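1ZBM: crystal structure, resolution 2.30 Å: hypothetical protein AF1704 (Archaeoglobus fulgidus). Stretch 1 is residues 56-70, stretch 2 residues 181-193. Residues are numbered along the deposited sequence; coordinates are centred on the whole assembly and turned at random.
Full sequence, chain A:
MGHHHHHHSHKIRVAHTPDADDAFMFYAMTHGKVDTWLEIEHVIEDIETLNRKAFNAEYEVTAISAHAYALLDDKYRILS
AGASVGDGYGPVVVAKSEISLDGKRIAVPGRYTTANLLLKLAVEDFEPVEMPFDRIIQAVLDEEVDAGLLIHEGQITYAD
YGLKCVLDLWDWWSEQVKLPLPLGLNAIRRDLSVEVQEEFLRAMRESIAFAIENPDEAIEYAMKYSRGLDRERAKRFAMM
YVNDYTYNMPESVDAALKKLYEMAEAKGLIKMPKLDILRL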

# COMPACT_ATOMS: atom_id res chain seq x y z
N ASN A 56 1.17 -3.96 18.03
CA ASN A 56 0.89 -3.51 19.38
C ASN A 56 -0.49 -2.83 19.44
O ASN A 56 -0.92 -2.35 20.50
N ALA A 57 -1.20 -2.81 18.31
CA ALA A 57 -2.53 -2.19 18.25
C ALA A 57 -2.43 -0.75 18.72
O ALA A 57 -3.23 -0.28 19.53
N GLU A 58 -1.42 -0.06 18.19
CA GLU A 58 -1.14 1.32 18.54
C GLU A 58 -2.23 2.32 18.18
O GLU A 58 -2.67 3.10 19.02
N TYR A 59 -2.67 2.30 16.93
CA TYR A 59 -3.69 3.25 16.50
C TYR A 59 -5.07 2.64 16.32
O TYR A 59 -5.22 1.42 16.16
N GLU A 60 -6.09 3.49 16.37
CA GLU A 60 -7.46 3.04 16.19
C GLU A 60 -7.66 2.65 14.73
O GLU A 60 -8.32 1.65 14.44
N VAL A 61 -7.10 3.44 13.82
CA VAL A 61 -7.21 3.18 12.39
C VAL A 61 -5.84 3.38 11.75
O VAL A 61 -5.23 4.44 11.88
N THR A 62 -5.34 2.37 11.04
CA THR A 62 -4.04 2.49 10.41
C THR A 62 -3.97 1.81 9.05
O THR A 62 -4.60 0.78 8.83
N ALA A 63 -3.22 2.40 8.12
CA ALA A 63 -3.05 1.77 6.81
C ALA A 63 -2.17 0.58 7.14
O ALA A 63 -1.51 0.57 8.18
N ILE A 64 -2.14 -0.42 6.27
CA ILE A 64 -1.32 -1.60 6.52
C ILE A 64 -1.35 -2.55 5.33
O ILE A 64 -2.40 -2.78 4.74
N SER A 65 -0.18 -3.11 5.01
CA SER A 65 -0.04 -4.05 3.90
C SER A 65 -0.95 -5.26 4.08
O SER A 65 -1.15 -5.72 5.20
N ALA A 66 -1.49 -5.79 2.99
CA ALA A 66 -2.35 -6.97 3.12
C ALA A 66 -1.55 -8.08 3.81
O ALA A 66 -2.06 -8.77 4.69
N HIS A 67 -0.29 -8.24 3.41
CA HIS A 67 0.59 -9.24 4.00
C HIS A 67 0.54 -9.15 5.53
O HIS A 67 0.13 -10.08 6.22
N ALA A 68 0.97 -8.00 6.05
CA ALA A 68 1.00 -7.75 7.49
C ALA A 68 -0.33 -8.06 8.16
O ALA A 68 -0.37 -8.65 9.24
N TYR A 69 -1.43 -7.68 7.52
CA TYR A 69 -2.76 -7.90 8.07
C TYR A 69 -2.99 -9.34 8.51
O TYR A 69 -3.66 -9.59 9.51
N ALA A 70 -2.44 -10.29 7.76
CA ALA A 70 -2.63 -11.70 8.10
C ALA A 70 -2.03 -12.04 9.47
O ALA A 70 -2.44 -13.01 10.10
N LEU A 181 -5.30 -7.35 -7.50
CA LEU A 181 -4.21 -7.62 -6.56
C LEU A 181 -4.24 -6.72 -5.31
O LEU A 181 -3.90 -5.53 -5.39
N PRO A 182 -4.62 -7.28 -4.14
CA PRO A 182 -4.69 -6.54 -2.86
C PRO A 182 -3.29 -6.14 -2.39
O PRO A 182 -2.46 -7.02 -2.16
N LEU A 183 -3.03 -4.85 -2.23
CA LEU A 183 -1.70 -4.42 -1.79
C LEU A 183 -1.69 -3.76 -0.41
O LEU A 183 -1.07 -4.28 0.52
N GLY A 184 -2.35 -2.62 -0.30
CA GLY A 184 -2.42 -1.92 0.96
C GLY A 184 -3.86 -1.93 1.44
O GLY A 184 -4.78 -1.93 0.63
N LEU A 185 -4.07 -1.96 2.75
CA LEU A 185 -5.42 -1.99 3.28
C LEU A 185 -5.64 -0.98 4.40
O LEU A 185 -4.69 -0.54 5.05
N ASN A 186 -6.89 -0.62 4.63
CA ASN A 186 -7.17 0.27 5.73
C ASN A 186 -7.69 -0.66 6.82
O ASN A 186 -8.62 -1.42 6.59
N ALA A 187 -7.07 -0.59 7.99
CA ALA A 187 -7.42 -1.45 9.10
C ALA A 187 -7.95 -0.68 10.32
O ALA A 187 -7.37 0.34 10.72
N ILE A 188 -9.03 -1.18 10.91
CA ILE A 188 -9.62 -0.54 12.09
C ILE A 188 -9.66 -1.52 13.27
O ILE A 188 -10.15 -2.64 13.14
N ARG A 189 -9.14 -1.07 14.41
CA ARG A 189 -9.06 -1.88 15.62
C ARG A 189 -10.44 -2.46 15.94
O ARG A 189 -11.46 -1.80 15.74
N ARG A 190 -10.49 -3.70 16.42
CA ARG A 190 -11.77 -4.34 16.70
C ARG A 190 -12.46 -3.90 17.98
O ARG A 190 -13.65 -4.18 18.17
N ASP A 191 -11.74 -3.21 18.86
CA ASP A 191 -12.33 -2.76 20.13
C ASP A 191 -13.11 -1.45 20.05
O ASP A 191 -13.64 -0.97 21.06
N LEU A 192 -13.17 -0.85 18.87
CA LEU A 192 -13.90 0.41 18.70
C LEU A 192 -15.39 0.12 18.54
O LEU A 192 -15.77 -0.90 17.98
N SER A 193 -16.22 1.04 19.03
CA SER A 193 -17.66 0.86 18.95
C SER A 193 -18.19 0.83 17.52
O SER A 193 -17.53 1.28 16.58

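Neighbouring antiparallel strands are joined by their backbones, but the shape of the contact is set by the side chains that alternate between the two faces of the sheet. Strands 61-65 and 181-189 of AF1704 illustrate the principle. Paired amides hold the register, with Thr62 N to Ala187 O at 2.9 Å and Leu185 N to Ile64 O at 2.7 Å, so side chains of bridged residues emerge on the same face.

On the face carrying Thr62, Ile64, Leu185 and Ala187, the small Ala187 lies beside the larger Ile64. Ile64, fully extended (chi1 t, chi2 t), sends its CG2 branch to 3.7 Å from Ala187 CB, where the short alanine leaves a shallow hollow, while the end of its longer branch leads away from the partner strand. Leu185 (m, t) is the main bump: its CD1 lies 3.5 Å from Ala66 CA, 3.8 Å from Ala66 CB and 4.0 Å from Tyr69 CB, thus fitting against the helix that follows the strand, at Ala66 and Tyr69. The CA-to-CB bond of Tyr69 (chi1 t) points toward the partner stretch.

On the other face the two stretches cover less of each other. Val61 (t) sets CG2 4.0 Å from CG1 of Ile188 (t, t). Next along, the small Ala63 leaves space beside Asn186, whose ND2 approaches Ala63 CA to 3.7 Å; Gly184, opposite Ser65, adds no side chain at all.

Just past the last bridged pair, Arg189, the final residue of its strand, extends its side chain along the loop that precedes Val61. Its guanidinium lies with Glu60 CG over one face, and at its edge NH1 donates to Ala57 O at 3.1 Å. Glu60 OE2 forms a long salt bridge to Arg189 NH2 at 3.5 Å, while Arg189 NE grips Asp191 OD1 at 2.6 Å within its own turn. Leu192 (m, t) closes this corner, its CD2 3.5 Å from Glu60 CG.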

# COMPACT_ATOMS: atom_id res chain seq x y z
CB ASN A 56 1.99 -2.54 19.85
CG ASN A 56 3.36 -3.21 19.99
OD1 ASN A 56 3.59 -4.00 20.91
ND2 ASN A 56 4.26 -2.90 19.07
CB ALA A 57 -3.52 -2.96 19.11
CB GLU A 58 0.17 1.75 17.89
CG GLU A 58 0.67 3.11 18.35
CD GLU A 58 1.75 3.00 19.41
OE1 GLU A 58 2.93 2.78 19.04
OE2 GLU A 58 1.42 3.11 20.62
CB TYR A 59 -3.25 3.92 15.19
CG TYR A 59 -1.82 4.41 15.21
CD1 TYR A 59 -1.43 5.44 16.06
CD2 TYR A 59 -0.86 3.83 14.39
CE1 TYR A 59 -0.10 5.88 16.08
CE2 TYR A 59 0.45 4.26 14.41
CZ TYR A 59 0.83 5.28 15.25
OH TYR A 59 2.15 5.69 15.26
CB GLU A 60 -8.45 4.15 16.53
CG GLU A 60 -8.74 4.32 18.01
CD GLU A 60 -7.71 5.17 18.73
OE1 GLU A 60 -6.82 5.76 18.08
OE2 GLU A 60 -7.82 5.26 19.97
CB VAL A 61 -8.20 4.15 11.69
CG1 VAL A 61 -8.27 3.81 10.20
CG2 VAL A 61 -9.58 4.06 12.32
CB THR A 62 -2.93 1.87 11.29
OG1 THR A 62 -1.67 1.93 10.60
CG2 THR A 62 -3.24 0.42 11.61
CB ALA A 63 -2.33 2.71 5.84
CB ILE A 64 -1.81 -2.36 7.77
CG1 ILE A 64 -0.85 -3.50 8.10
CG2 ILE A 64 -3.19 -2.95 7.50
CD1 ILE A 64 -1.23 -4.27 9.33
CB SER A 65 1.41 -4.51 3.81
OG SER A 65 2.28 -3.43 3.52
CB ALA A 66 -2.84 -7.44 1.75
CB HIS A 67 2.02 -9.01 3.51
CG HIS A 67 3.03 -9.94 4.10
ND1 HIS A 67 4.39 -9.77 3.93
CD2 HIS A 67 2.89 -11.06 4.86
CE1 HIS A 67 5.04 -10.73 4.55
NE2 HIS A 67 4.16 -11.53 5.12
CB ALA A 68 1.39 -6.31 7.75
CB TYR A 69 -3.84 -7.52 7.05
CG TYR A 69 -5.24 -7.75 7.59
CD1 TYR A 69 -5.73 -6.97 8.63
CD2 TYR A 69 -6.03 -8.81 7.13
CE1 TYR A 69 -6.96 -7.24 9.21
CE2 TYR A 69 -7.27 -9.09 7.71
CZ TYR A 69 -7.72 -8.29 8.76
OH TYR A 69 -8.91 -8.56 9.39
CB ALA A 70 -2.01 -12.58 7.03
CB LEU A 181 -2.87 -7.41 -7.28
CG LEU A 181 -1.60 -8.14 -6.81
CD1 LEU A 181 -0.37 -7.43 -7.39
CD2 LEU A 181 -1.53 -8.18 -5.31
CB PRO A 182 -5.31 -7.55 -1.90
CG PRO A 182 -5.96 -8.56 -2.79
CD PRO A 182 -5.02 -8.68 -3.94
CB LEU A 183 -1.10 -3.46 -2.82
CG LEU A 183 -0.86 -4.06 -4.19
CD1 LEU A 183 -0.59 -2.96 -5.18
CD2 LEU A 183 0.30 -5.06 -4.14
CB LEU A 185 -5.72 -3.39 3.83
CG LEU A 185 -5.54 -4.63 2.96
CD1 LEU A 185 -5.60 -5.86 3.85
CD2 LEU A 185 -6.61 -4.69 1.88
CB ASN A 186 -8.21 1.33 5.36
CG ASN A 186 -7.72 2.73 5.65
OD1 ASN A 186 -8.51 3.66 5.82
ND2 ASN A 186 -6.40 2.89 5.69
CB ALA A 187 -6.21 -2.28 9.50
CB ILE A 188 -11.06 0.02 11.77
CG1 ILE A 188 -11.65 0.71 13.01
CG2 ILE A 188 -11.97 -1.08 11.30
CD1 ILE A 188 -12.89 1.51 12.70
CB ARG A 189 -8.52 -1.02 16.79
CG ARG A 189 -7.64 -1.78 17.80
CD ARG A 189 -6.74 -0.86 18.65
NE ARG A 189 -7.50 0.03 19.52
CZ ARG A 189 -7.02 1.14 20.09
NH1 ARG A 189 -5.76 1.51 19.89
NH2 ARG A 189 -7.82 1.89 20.85
CB ARG A 190 -11.59 -5.86 16.70
CG ARG A 190 -11.21 -6.47 15.34
CD ARG A 190 -10.87 -7.95 15.50
NE ARG A 190 -10.44 -8.58 14.25
CZ ARG A 190 -11.25 -8.92 13.26
NH1 ARG A 190 -12.55 -8.69 13.35
NH2 ARG A 190 -10.75 -9.50 12.18
CB ASP A 191 -11.24 -2.62 21.20
CG ASP A 191 -10.37 -1.41 20.96
OD1 ASP A 191 -9.61 -1.40 19.98
OD2 ASP A 191 -10.46 -0.45 21.76
CB LEU A 192 -13.41 1.15 17.46
CG LEU A 192 -11.91 1.44 17.41
CD1 LEU A 192 -11.60 2.21 16.14
CD2 LEU A 192 -11.49 2.24 18.65
CB SER A 193 -18.37 1.98 19.72
OG SER A 193 -18.24 3.22 19.04